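Local coordinates for FixG-related protein (Vibrio parahaemolyticus, PDB 2R39), which is of unknown function but is the Ig-like C-terminal domain of a FixG-related membrane protein that probably binds 4Fe-4S clusters and takes part in electron transport, at residues A[55-60]-A[87-92]; A[15-20]-A[31-36]; A[37-42]-A[75-80]; A[51-56]-A[95-100]. All blocks are in the same frame, centred on the assembly; numbering follows the deposited sequence.

Contact 1: A[55-60]-A[87-92]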
loop_
_atom_site.group_PDB
_atom_site.type_symbol
_atom_site.label_atom_id
_atom_site.label_comp_id
_atom_site.label_asym_id
_atom_site.label_seq_id
_atom_site.Cartn_x
_atom_site.Cartn_y
_atom_site.Cartn_z
ATOM N N GLY A 55 7.984 -6.288 -3.708
ATOM C CA GLY A 55 8.963 -6.800 -2.760
ATOM C C GLY A 55 8.614 -8.119 -2.105
ATOM O O GLY A 55 9.448 -8.687 -1.408
ATOM N N LEU A 56 7.393 -8.609 -2.321
ATOM C CA LEU A 56 6.993 -9.928 -1.783
ATOM C C LEU A 56 6.862 -10.940 -2.913
ATOM O O LEU A 56 6.240 -10.646 -3.935
ATOM C CB LEU A 56 5.670 -9.813 -1.003
ATOM C CG LEU A 56 5.846 -9.159 0.374
ATOM C CD1 LEU A 56 4.536 -8.586 0.930
ATOM C CD2 LEU A 56 6.455 -10.184 1.348
ATOM N N ASN A 57 7.454 -12.122 -2.732
ATOM C CA ASN A 57 7.436 -13.173 -3.766
ATOM C C ASN A 57 6.124 -13.965 -3.794
ATOM O O ASN A 57 5.787 -14.641 -4.767
ATOM C CB ASN A 57 8.653 -14.107 -3.576
ATOM C CG ASN A 57 9.976 -13.385 -3.796
ATOM O OD1 ASN A 57 10.026 -12.316 -4.414
ATOM N ND2 ASN A 57 11.041 -13.969 -3.322
ATOM N N ASP A 58 5.383 -13.859 -2.704
ATOM C CA ASP A 58 4.054 -14.437 -2.588
ATOM C C ASP A 58 3.313 -13.484 -1.674
ATOM O O ASP A 58 3.793 -13.169 -0.576
ATOM C CB ASP A 58 4.121 -15.838 -1.973
ATOM C CG ASP A 58 2.743 -16.400 -1.643
ATOM O OD1 ASP A 58 2.148 -15.981 -0.614
ATOM O OD2 ASP A 58 2.257 -17.258 -2.400
ATOM N N VAL A 59 2.169 -12.975 -2.131
ATOM C CA VAL A 59 1.423 -12.040 -1.311
ATOM C C VAL A 59 -0.033 -11.973 -1.766
ATOM O O VAL A 59 -0.349 -12.134 -2.966
ATOM C CB VAL A 59 2.099 -10.615 -1.259
ATOM C CG1 VAL A 59 2.214 -10.000 -2.652
ATOM C CG2 VAL A 59 1.364 -9.658 -0.299
ATOM N N SER A 60 -0.904 -11.811 -0.780
ATOM C CA SER A 60 -2.295 -11.456 -0.996
ATOM C C SER A 60 -2.490 -9.999 -0.613
ATOM O O SER A 60 -1.907 -9.518 0.371
ATOM C CB SER A 60 -3.209 -12.335 -0.153
ATOM O OG SER A 60 -3.069 -13.689 -0.522
ATOM N N LYS A 87 7.123 -18.904 1.981
ATOM C CA LYS A 87 7.710 -18.281 0.804
ATOM C C LYS A 87 8.387 -16.931 1.123
ATOM O O LYS A 87 8.885 -16.250 0.226
ATOM C CB LYS A 87 6.659 -18.184 -0.323
ATOM C CG LYS A 87 6.165 -19.595 -0.755
ATOM C CD LYS A 87 5.045 -19.562 -1.765
ATOM C CE LYS A 87 4.581 -20.986 -2.105
ATOM N NZ LYS A 87 5.739 -21.880 -2.384
ATOM N N LEU A 88 8.396 -16.539 2.397
ATOM C CA LEU A 88 9.120 -15.326 2.814
ATOM C C LEU A 88 10.607 -15.669 2.884
ATOM O O LEU A 88 10.968 -16.760 3.318
ATOM C CB LEU A 88 8.617 -14.806 4.174
ATOM C CG LEU A 88 7.164 -14.271 4.277
ATOM C CD1 LEU A 88 6.827 -14.008 5.740
ATOM C CD2 LEU A 88 6.928 -13.012 3.487
ATOM N N ASN A 89 11.461 -14.737 2.445
ATOM C CA ASN A 89 12.921 -14.943 2.461
ATOM C C ASN A 89 13.488 -14.879 3.881
ATOM O O ASN A 89 14.437 -15.603 4.228
ATOM C CB ASN A 89 13.607 -13.892 1.560
ATOM C CG ASN A 89 13.317 -14.116 0.062
ATOM O OD1 ASN A 89 12.900 -15.202 -0.354
ATOM N ND2 ASN A 89 13.548 -13.088 -0.740
ATOM N N SER A 90 12.877 -14.012 4.686
ATOM C CA SER A 90 13.256 -13.773 6.082
ATOM C C SER A 90 12.080 -13.104 6.800
ATOM O O SER A 90 11.063 -12.808 6.186
ATOM C CB SER A 90 14.457 -12.839 6.148
ATOM O OG SER A 90 14.120 -11.584 5.580
ATOM N N ALA A 91 12.236 -12.864 8.105
ATOM C CA ALA A 91 11.152 -12.316 8.913
ATOM C C ALA A 91 10.838 -10.870 8.552
ATOM O O ALA A 91 9.733 -10.399 8.807
ATOM C CB ALA A 91 11.477 -12.427 10.392
ATOM N N ILE A 92 11.822 -10.157 8.013
ATOM C CA ILE A 92 11.622 -8.752 7.606
ATOM C C ILE A 92 11.861 -8.564 6.127
ATOM O O ILE A 92 12.993 -8.720 5.637
ATOM C CB ILE A 92 12.539 -7.763 8.368
ATOM C CG1 ILE A 92 12.342 -7.916 9.864
ATOM C CG2 ILE A 92 12.243 -6.284 7.907
ATOM C CD1 ILE A 92 13.420 -7.377 10.671
HETATM O O HOH W 1 7.839 -13.357 0.042
#

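Contact 2: A[15-20]-A[31-36]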
loop_
_atom_site.group_PDB
_atom_site.type_symbol
_atom_site.label_atom_id
_atom_site.label_comp_id
_atom_site.label_asym_id
_atom_site.label_seq_id
_atom_site.Cartn_x
_atom_site.Cartn_y
_atom_site.Cartn_z
ATOM N N VAL A 15 2.215 6.420 3.964
ATOM C CA VAL A 15 1.895 5.086 4.448
ATOM C C VAL A 15 2.193 5.042 5.929
ATOM O O VAL A 15 3.248 5.503 6.353
ATOM C CB VAL A 15 2.755 4.013 3.742
ATOM C CG1 VAL A 15 2.588 2.631 4.417
ATOM C CG2 VAL A 15 2.390 3.937 2.256
ATOM N N ILE A 16 1.250 4.506 6.699
ATOM C CA ILE A 16 1.507 4.112 8.081
ATOM C C ILE A 16 1.319 2.609 8.198
ATOM O O ILE A 16 0.220 2.092 7.933
ATOM C CB ILE A 16 0.549 4.819 9.079
ATOM C CG1 ILE A 16 0.696 6.346 8.983
ATOM C CG2 ILE A 16 0.800 4.315 10.507
ATOM C CD1 ILE A 16 -0.278 7.131 9.851
ATOM N N ARG A 17 2.388 1.904 8.566
ATOM C CA ARG A 17 2.269 0.519 8.971
ATOM C C ARG A 17 1.977 0.549 10.464
ATOM O O ARG A 17 2.678 1.210 11.209
ATOM C CB ARG A 17 3.548 -0.266 8.682
ATOM C CG ARG A 17 3.493 -1.720 9.147
ATOM C CD ARG A 17 4.830 -2.439 8.923
ATOM N NE ARG A 17 4.718 -3.828 9.356
ATOM C CZ ARG A 17 4.861 -4.220 10.621
ATOM N NH1 ARG A 17 5.150 -3.324 11.559
ATOM N NH2 ARG A 17 4.739 -5.502 10.948
ATOM N N ASP A 18 0.933 -0.152 10.889
ATOM C CA ASP A 18 0.495 -0.103 12.289
ATOM C C ASP A 18 1.522 -0.668 13.256
ATOM O O ASP A 18 2.127 -1.705 13.001
ATOM C CB ASP A 18 -0.832 -0.833 12.433
ATOM C CG ASP A 18 -1.902 -0.227 11.573
ATOM O OD1 ASP A 18 -2.196 0.967 11.766
ATOM O OD2 ASP A 18 -2.434 -0.922 10.696
ATOM N N ARG A 19 1.724 0.030 14.369
ATOM C CA ARG A 19 2.633 -0.459 15.403
ATOM C C ARG A 19 2.108 -1.756 16.027
ATOM O O ARG A 19 2.860 -2.720 16.175
ATOM C CB ARG A 19 2.878 0.601 16.472
ATOM C CG ARG A 19 4.007 0.243 17.423
ATOM C CD ARG A 19 4.015 1.147 18.623
ATOM N NE ARG A 19 5.144 0.841 19.493
ATOM C CZ ARG A 19 5.597 1.648 20.445
ATOM N NH1 ARG A 19 6.638 1.281 21.179
ATOM N NH2 ARG A 19 5.016 2.823 20.656
ATOM N N ASN A 20 0.824 -1.784 16.373
ATOM C CA ASN A 20 0.228 -2.983 16.959
ATOM C C ASN A 20 -0.222 -3.951 15.866
ATOM O O ASN A 20 -1.310 -3.803 15.297
ATOM C CB ASN A 20 -0.933 -2.618 17.900
ATOM N N VAL A 31 0.438 -15.065 6.982
ATOM C CA VAL A 31 0.682 -14.041 7.983
ATOM C C VAL A 31 0.256 -12.680 7.408
ATOM O O VAL A 31 0.503 -12.379 6.239
ATOM C CB VAL A 31 2.144 -14.091 8.580
ATOM C CG1 VAL A 31 3.204 -13.899 7.516
ATOM C CG2 VAL A 31 2.309 -13.087 9.718
ATOM N N GLU A 32 -0.398 -11.876 8.234
ATOM C CA GLU A 32 -0.946 -10.606 7.802
ATOM C C GLU A 32 -0.167 -9.439 8.393
ATOM O O GLU A 32 0.392 -9.570 9.487
ATOM C CB GLU A 32 -2.399 -10.535 8.259
ATOM C CG GLU A 32 -3.210 -9.502 7.535
ATOM C CD GLU A 32 -4.681 -9.688 7.746
ATOM O OE1 GLU A 32 -5.105 -9.655 8.921
ATOM O OE2 GLU A 32 -5.401 -9.854 6.726
ATOM N N ASN A 33 -0.098 -8.326 7.655
ATOM C CA ASN A 33 0.325 -7.028 8.202
ATOM C C ASN A 33 -0.700 -6.001 7.787
ATOM O O ASN A 33 -1.163 -6.044 6.650
ATOM C CB ASN A 33 1.677 -6.562 7.620
ATOM C CG ASN A 33 2.887 -7.117 8.358
ATOM O OD1 ASN A 33 3.992 -6.584 8.230
ATOM N ND2 ASN A 33 2.700 -8.198 9.090
ATOM N N THR A 34 -1.030 -5.065 8.672
ATOM C CA THR A 34 -1.980 -3.993 8.342
ATOM C C THR A 34 -1.305 -2.633 8.135
ATOM O O THR A 34 -0.282 -2.316 8.766
ATOM C CB THR A 34 -3.090 -3.836 9.398
ATOM O OG1 THR A 34 -2.500 -3.554 10.673
ATOM C CG2 THR A 34 -3.954 -5.094 9.487
ATOM N N TYR A 35 -1.914 -1.842 7.252
ATOM C CA TYR A 35 -1.403 -0.551 6.802
ATOM C C TYR A 35 -2.547 0.437 6.613
ATOM O O TYR A 35 -3.691 0.034 6.381
ATOM C CB TYR A 35 -0.695 -0.694 5.446
ATOM C CG TYR A 35 0.374 -1.763 5.405
ATOM C CD1 TYR A 35 1.700 -1.458 5.690
ATOM C CD2 TYR A 35 0.052 -3.088 5.088
ATOM C CE1 TYR A 35 2.697 -2.456 5.654
ATOM C CE2 TYR A 35 1.030 -4.083 5.060
ATOM C CZ TYR A 35 2.346 -3.761 5.342
ATOM O OH TYR A 35 3.309 -4.743 5.297
ATOM N N THR A 36 -2.226 1.727 6.677
ATOM C CA THR A 36 -3.131 2.760 6.173
ATOM C C THR A 36 -2.408 3.628 5.149
ATOM O O THR A 36 -1.357 4.216 5.440
ATOM C CB THR A 36 -3.702 3.617 7.313
ATOM O OG1 THR A 36 -4.333 2.755 8.265
ATOM C CG2 THR A 36 -4.734 4.613 6.781
#

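Contact 3: A[37-42]-A[75-80]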
loop_
_atom_site.group_PDB
_atom_site.type_symbol
_atom_site.label_atom_id
_atom_site.label_comp_id
_atom_site.label_asym_id
_atom_site.label_seq_id
_atom_site.Cartn_x
_atom_site.Cartn_y
_atom_site.Cartn_z
ATOM N N LEU A 37 -2.955 3.672 3.939
ATOM C CA LEU A 37 -2.455 4.576 2.908
ATOM C C LEU A 37 -3.206 5.908 2.976
ATOM O O LEU A 37 -4.419 5.920 3.087
ATOM C CB LEU A 37 -2.609 3.960 1.508
ATOM C CG LEU A 37 -2.109 2.538 1.221
ATOM C CD1 LEU A 37 -2.174 2.226 -0.292
ATOM C CD2 LEU A 37 -0.725 2.293 1.733
ATOM N N LYS A 38 -2.476 7.018 2.925
ATOM C CA LYS A 38 -3.080 8.345 2.779
ATOM C C LYS A 38 -2.757 8.870 1.388
ATOM O O LYS A 38 -1.593 8.968 1.012
ATOM C CB LYS A 38 -2.536 9.303 3.843
ATOM C CG LYS A 38 -3.057 10.742 3.735
ATOM C CD LYS A 38 -2.472 11.654 4.824
ATOM C CE LYS A 38 -3.036 11.322 6.205
ATOM N NZ LYS A 38 -2.546 12.231 7.305
ATOM N N VAL A 39 -3.791 9.188 0.619
ATOM C CA VAL A 39 -3.614 9.604 -0.762
ATOM C C VAL A 39 -4.234 10.980 -0.972
ATOM O O VAL A 39 -5.343 11.242 -0.525
ATOM C CB VAL A 39 -4.254 8.577 -1.744
ATOM C CG1 VAL A 39 -4.308 9.129 -3.159
ATOM C CG2 VAL A 39 -3.510 7.236 -1.712
ATOM N N ILE A 40 -3.515 11.861 -1.653
ATOM C CA ILE A 40 -4.091 13.158 -1.996
ATOM C C ILE A 40 -3.992 13.479 -3.488
ATOM O O ILE A 40 -2.965 13.226 -4.123
ATOM C CB ILE A 40 -3.546 14.318 -1.109
ATOM C CG1 ILE A 40 -4.119 15.657 -1.591
ATOM C CG2 ILE A 40 -2.034 14.356 -1.069
ATOM C CD1 ILE A 40 -4.080 16.703 -0.569
ATOM N N ASN A 41 -5.087 13.998 -4.040
ATOM C CA ASN A 41 -5.104 14.551 -5.381
ATOM C C ASN A 41 -4.800 16.047 -5.285
ATOM O O ASN A 41 -5.599 16.816 -4.749
ATOM C CB ASN A 41 -6.480 14.327 -5.995
ATOM C CG ASN A 41 -6.611 14.880 -7.410
ATOM O OD1 ASN A 41 -5.726 15.574 -7.932
ATOM N ND2 ASN A 41 -7.731 14.570 -8.034
ATOM N N LYS A 42 -3.644 16.459 -5.794
ATOM C CA LYS A 42 -3.221 17.859 -5.666
ATOM C C LYS A 42 -3.558 18.683 -6.906
ATOM O O LYS A 42 -3.136 19.838 -7.029
ATOM C CB LYS A 42 -1.728 17.937 -5.365
ATOM C CG LYS A 42 -1.328 17.297 -4.045
ATOM C CD LYS A 42 0.159 17.486 -3.786
ATOM C CE LYS A 42 0.647 16.505 -2.752
ATOM N NZ LYS A 42 1.830 17.059 -2.075
ATOM N N LEU A 75 -7.818 10.975 0.888
ATOM C CA LEU A 75 -8.411 9.678 1.201
ATOM C C LEU A 75 -7.573 8.891 2.211
ATOM O O LEU A 75 -6.344 8.922 2.189
ATOM C CB LEU A 75 -8.594 8.838 -0.071
ATOM C CG LEU A 75 -9.620 9.236 -1.135
ATOM C CD1 LEU A 75 -9.533 8.265 -2.316
ATOM C CD2 LEU A 75 -11.024 9.238 -0.569
ATOM N N ASN A 76 -8.262 8.161 3.074
ATOM C CA ASN A 76 -7.630 7.360 4.099
ATOM C C ASN A 76 -7.979 5.898 3.867
ATOM O O ASN A 76 -9.157 5.524 3.932
ATOM C CB ASN A 76 -8.118 7.811 5.468
ATOM C CG ASN A 76 -7.248 7.307 6.579
ATOM O OD1 ASN A 76 -7.682 6.506 7.415
ATOM N ND2 ASN A 76 -6.007 7.776 6.608
ATOM N N LEU A 77 -6.966 5.080 3.586
ATOM C CA LEU A 77 -7.206 3.733 3.078
ATOM C C LEU A 77 -6.583 2.614 3.907
ATOM O O LEU A 77 -5.431 2.215 3.662
ATOM C CB LEU A 77 -6.768 3.625 1.608
ATOM C CG LEU A 77 -7.241 4.704 0.626
ATOM C CD1 LEU A 77 -6.559 4.573 -0.711
ATOM C CD2 LEU A 77 -8.775 4.699 0.458
ATOM N N PRO A 78 -7.346 2.093 4.886
ATOM C CA PRO A 78 -6.947 0.929 5.662
ATOM C C PRO A 78 -6.903 -0.319 4.779
ATOM O O PRO A 78 -7.780 -0.519 3.936
ATOM C CB PRO A 78 -8.066 0.804 6.707
ATOM C CG PRO A 78 -9.222 1.466 6.100
ATOM C CD PRO A 78 -8.672 2.591 5.300
HETATM N N MSE A 79 -5.887 -1.149 4.971
HETATM C CA MSE A 79 -5.731 -2.350 4.160
HETATM C C MSE A 79 -4.832 -3.343 4.875
HETATM O O MSE A 79 -4.244 -3.032 5.912
HETATM C CB MSE A 79 -5.089 -1.989 2.820
HETATM C CG MSE A 79 -3.673 -1.403 2.976
HETATM SE SE MSE A 79 -2.784 -1.323 1.279
HETATM C CE MSE A 79 -2.647 -3.242 0.905
ATOM N N SER A 80 -4.721 -4.541 4.312
ATOM C CA SER A 80 -3.732 -5.494 4.787
ATOM C C SER A 80 -3.082 -6.290 3.641
ATOM O O SER A 80 -3.604 -6.332 2.499
ATOM C CB SER A 80 -4.328 -6.394 5.871
ATOM O OG SER A 80 -5.154 -7.386 5.327
#

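Contact 4: A[51-56]-A[95-100]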
loop_
_atom_site.group_PDB
_atom_site.type_symbol
_atom_site.label_atom_id
_atom_site.label_comp_id
_atom_site.label_asym_id
_atom_site.label_seq_id
_atom_site.Cartn_x
_atom_site.Cartn_y
_atom_site.Cartn_z
ATOM N N LEU A 51 -3.028 1.235 -6.928
ATOM C CA LEU A 51 -2.188 1.031 -5.757
ATOM C C LEU A 51 -1.665 -0.380 -5.828
ATOM O O LEU A 51 -2.413 -1.321 -6.123
ATOM C CB LEU A 51 -2.960 1.262 -4.460
ATOM C CG LEU A 51 -3.743 2.583 -4.367
ATOM C CD1 LEU A 51 -4.746 2.500 -3.254
ATOM C CD2 LEU A 51 -2.826 3.821 -4.178
ATOM N N ASP A 52 -0.374 -0.512 -5.564
ATOM C CA ASP A 52 0.349 -1.780 -5.703
ATOM C C ASP A 52 1.387 -1.911 -4.619
ATOM O O ASP A 52 1.638 -0.964 -3.906
ATOM C CB ASP A 52 1.044 -1.824 -7.069
ATOM C CG ASP A 52 0.086 -2.162 -8.169
ATOM O OD1 ASP A 52 -0.320 -3.355 -8.234
ATOM O OD2 ASP A 52 -0.273 -1.238 -8.947
ATOM N N VAL A 53 1.978 -3.097 -4.497
ATOM C CA VAL A 53 3.090 -3.319 -3.573
ATOM C C VAL A 53 4.147 -4.116 -4.344
ATOM O O VAL A 53 3.819 -4.957 -5.213
ATOM C CB VAL A 53 2.693 -4.065 -2.249
ATOM C CG1 VAL A 53 2.093 -5.499 -2.528
ATOM C CG2 VAL A 53 3.893 -4.153 -1.286
ATOM N N LYS A 54 5.403 -3.814 -4.086
ATOM C CA LYS A 54 6.442 -4.659 -4.628
ATOM C C LYS A 54 7.385 -5.110 -3.528
ATOM O O LYS A 54 7.503 -4.430 -2.496
ATOM C CB LYS A 54 7.124 -3.976 -5.815
ATOM C CG LYS A 54 8.327 -3.169 -5.519
ATOM C CD LYS A 54 9.196 -2.988 -6.777
ATOM C CE LYS A 54 8.395 -2.465 -7.957
ATOM N NZ LYS A 54 9.263 -1.647 -8.877
ATOM N N GLY A 55 7.984 -6.288 -3.708
ATOM C CA GLY A 55 8.963 -6.800 -2.760
ATOM C C GLY A 55 8.614 -8.119 -2.105
ATOM O O GLY A 55 9.448 -8.687 -1.408
ATOM N N LEU A 56 7.393 -8.609 -2.321
ATOM C CA LEU A 56 6.993 -9.928 -1.783
ATOM C C LEU A 56 6.862 -10.940 -2.913
ATOM O O LEU A 56 6.240 -10.646 -3.935
ATOM C CB LEU A 56 5.670 -9.813 -1.003
ATOM C CG LEU A 56 5.846 -9.159 0.374
ATOM C CD1 LEU A 56 4.536 -8.586 0.930
ATOM C CD2 LEU A 56 6.455 -10.184 1.348
ATOM N N ILE A 95 9.439 -3.606 1.387
ATOM C CA ILE A 95 8.432 -3.502 0.354
ATOM C C ILE A 95 8.288 -2.030 -0.010
ATOM O O ILE A 95 8.770 -1.164 0.721
ATOM C CB ILE A 95 7.055 -4.107 0.815
ATOM C CG1 ILE A 95 6.543 -3.390 2.085
ATOM C CG2 ILE A 95 7.197 -5.657 1.094
ATOM C CD1 ILE A 95 5.051 -3.679 2.480
ATOM N N GLN A 96 7.627 -1.757 -1.129
ATOM C CA GLN A 96 7.260 -0.403 -1.489
ATOM C C GLN A 96 5.831 -0.450 -1.910
ATOM O O GLN A 96 5.450 -1.327 -2.703
ATOM C CB GLN A 96 7.999 0.039 -2.739
ATOM C CG GLN A 96 9.328 0.680 -2.545
ATOM C CD GLN A 96 9.853 1.110 -3.888
ATOM O OE1 GLN A 96 9.395 0.602 -4.928
ATOM N NE2 GLN A 96 10.766 2.057 -3.891
ATOM N N PHE A 97 5.048 0.500 -1.409
ATOM C CA PHE A 97 3.741 0.773 -1.957
ATOM C C PHE A 97 3.879 1.784 -3.089
ATOM O O PHE A 97 4.704 2.730 -3.026
ATOM C CB PHE A 97 2.823 1.292 -0.873
ATOM C CG PHE A 97 2.448 0.244 0.143
ATOM C CD1 PHE A 97 1.456 -0.683 -0.137
ATOM C CD2 PHE A 97 3.084 0.203 1.383
ATOM C CE1 PHE A 97 1.096 -1.650 0.800
ATOM C CE2 PHE A 97 2.729 -0.760 2.323
ATOM C CZ PHE A 97 1.737 -1.687 2.024
ATOM N N ILE A 98 3.105 1.569 -4.147
ATOM C CA ILE A 98 3.274 2.369 -5.329
ATOM C C ILE A 98 1.928 2.917 -5.726
ATOM O O ILE A 98 0.967 2.153 -5.875
ATOM C CB ILE A 98 3.938 1.551 -6.449
ATOM C CG1 ILE A 98 5.335 1.081 -5.975
ATOM C CG2 ILE A 98 4.016 2.372 -7.771
ATOM C CD1 ILE A 98 5.762 -0.229 -6.571
ATOM N N LEU A 99 1.855 4.240 -5.853
ATOM C CA LEU A 99 0.662 4.866 -6.404
ATOM C C LEU A 99 0.972 5.182 -7.868
ATOM O O LEU A 99 1.972 5.830 -8.172
ATOM C CB LEU A 99 0.295 6.146 -5.620
ATOM C CG LEU A 99 -0.890 6.931 -6.207
ATOM C CD1 LEU A 99 -1.622 7.696 -5.122
ATOM C CD2 LEU A 99 -0.439 7.873 -7.307
ATOM N N THR A 100 0.135 4.694 -8.763
ATOM C CA THR A 100 0.282 4.975 -10.177
ATOM C C THR A 100 -0.884 5.845 -10.639
ATOM O O THR A 100 -2.037 5.449 -10.511
ATOM C CB THR A 100 0.320 3.672 -11.000
ATOM O OG1 THR A 100 1.423 2.873 -10.552
ATOM C CG2 THR A 100 0.495 3.979 -12.502
HETATM O O HOH W 2 0.622 1.279 -8.611
#

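Contact 1: A[55-60]-A[87-92]
L56 and L88 form the tight part of this contact. Their side chains lie side by side and point the same way, and the CD2 methyls meet at 3.6 Å. L88 starts out pointing away from 55-60, yet its CD2 branch comes back to the leucine opposite. Toward solvent the packing is looser. D58 and K87 touch through the lysine's carbons: CB meets CB at 3.8 Å, and CD of K87 passes OD2 of D58 at 3.7 Å. The lysine then bends at chi4 (-47°). Its NZ stays 5.8 Å from OD2 of D58, so any attraction between the opposite charges is probably long-range. The D58 carboxylate is held elsewhere, by a hydrogen bond from the backbone N of D84 to OD1. On the solvent side the side chains of N57 and N89 cross at about a right angle, their amide planes 68° and their ND2 atoms 3.7 Å apart. A water bridges the backbones. It accepts from N of N57 and donates to O of K87, at 3.1 Å each. Two loops meet here, one between strands 47-54 and 60-62, the other between strands 74-83 and 92-101. Beneath them, L56 and L88 both rest on F114 of strand 106-115.

Contact 2: A[15-20]-A[31-36]
I16 and T36 form an antiparallel hydrogen-bonded pair. The bond from I16 N to T36 O is 2.9 Å, and T36 N returns to I16 O at 2.8 Å. R17 and Y35 are the next, non-hydrogen-bonded pair. Past the strand end, D18 N still reaches T34 O, a longer bond of 3.3 Å.

Two side-chain hydrogen-bond sites follow. Extended from CG to NE, the R17 chain carries its guanidinium to N33, which it grips side-on. NE and NH2 both donate to OD1, at 3.1 and 3.0 Å. OD1 lies in the guanidinium plane, but both donors stand above the amide plane of N33, on the same face. The two planes are 66° apart. OD1 also accepts from the backbone N of I115, while ND2 of N33 donates to the carbonyl of E32, which fixes the amide flip. In the second site, OG1 of T34 donates to OD2 of D18 at 2.6 Å, on the anti side of the carboxylate. The threonine sets OG1 between its backbone N and carbonyl carbon (chi1 59°), facing the aspartate.

Apolar contact is made by the aliphatic part of R17, whose CG lies 3.7 Å from CE1 of the Y35 ring. The ring hydroxyl is hydrogen-bonded to the carbonyl O of R113, and the ring meets F97 edge-to-face. Strand 11-17 is one of the two outermost strands of its sheet, paired with 31-41; the sheet is one of two antiparallel sheets in an Ig-like beta sandwich.

Contact 3: A[37-42]-A[75-80]
L37 packs against the selenium of M79, the selenomethionine at position 79. SE lies 3.9 Å from both CG and CD1 of L37. M79 places CG between its backbone N and carbonyl carbon (chi1 62°), and the chain bends at chi3. L37 also faces its strand partner L77, with CB atoms 4.2 Å apart. Further along, CG2 of V39 meets CD1 of L77 at 4.2 Å. These residues lie on the inner face of the sheet. L37 and L77 both reach L51 on the opposite sheet, so this row is one wall of the Ig-like sandwich interior. L75 continues the row and touches I67 and V69 of strand 66-69 in the facing sheet.

The backbones of strands 31-41 and 74-83 run antiparallel, their short segments 153° apart. L37 with L77 and V39 with L75 are hydrogen-bonded pairs. The bond from L77 N to L37 O is short, 2.7 Å, and lies nearly along the C=O axis. The return bond, L37 N to L77 O, is 2.9 Å, with its donor above the carbonyl plane. V39 N and L75 O are joined at 3.0 Å.

K38 and N76 form the non-hydrogen-bonded pair between them. Their side chains leave the opposite face, which is exposed. CG of K38 passes the carbonyl O of L75, and the amine end of the lysine leads away. N76 packs instead on T36, two residues before K38 on strand 31-41.

Contact 4: A[51-56]-A[95-100]
K54 with Q96 and D52 with I98 are the hydrogen-bonded pairs of an antiparallel ladder, the two segments running 153° apart, with K54 N donating to Q96 O at 2.8 Å in the carbonyl plane and I98 N reaching D52 O at 2.9 Å from above the D52 carbonyl plane. Strands 47-54 and 92-101 are the central pair of the second sheet of the Ig-like sandwich.

L51, V53, F97 and L99 line the inner face. CD2 of L51 touches CB of L99 at 4.2 Å. L99 in turn rests on I108 of the neighbouring strand 106-115. CG2 of V53 is anti to the backbone N and meets CB of I95 at 3.8 Å. The same methyl stands 4.3 Å above one face of the F97 ring, offset toward its rim. F97 also packs on M79 of the facing sheet. Just past the end of strand 47-54, CG of L56 meets CG2 of I95. G55 leaves the strand with a positive phi (120°), its backbone close to I95.

On the outer face K54 and Q96 lie side by side and point the same way. D52 and I98 share this face. The aliphatic chain of K54 crosses I98, with CE 3.7 Å from CD1. At the far end a water lies 2.7 Å from OD2 of D52 and 2.6 Å from OG1 of T100.

From the N terminus, contact 2 comes first. It pairs 15-20 with 31-36 and closes a short loop of 10 residues. Strand 31-41 then continues into contact 3, which closes a loop of 32 residues by pairing with strand 74-83 in the same sheet. Contacts 1 and 4 both start between residues 51 and 60, sharing G55 and L56. They close loops of 26 and 38 residues, and both cross contact 3 along the chain. Contact 1 joins two loops at one end of the domain and touches contact 2 where L88 meets V31. Contact 4 belongs to the other sheet. V15 of contact 2 on F97, and V39 of contact 3 on L99, tie the two sheets together.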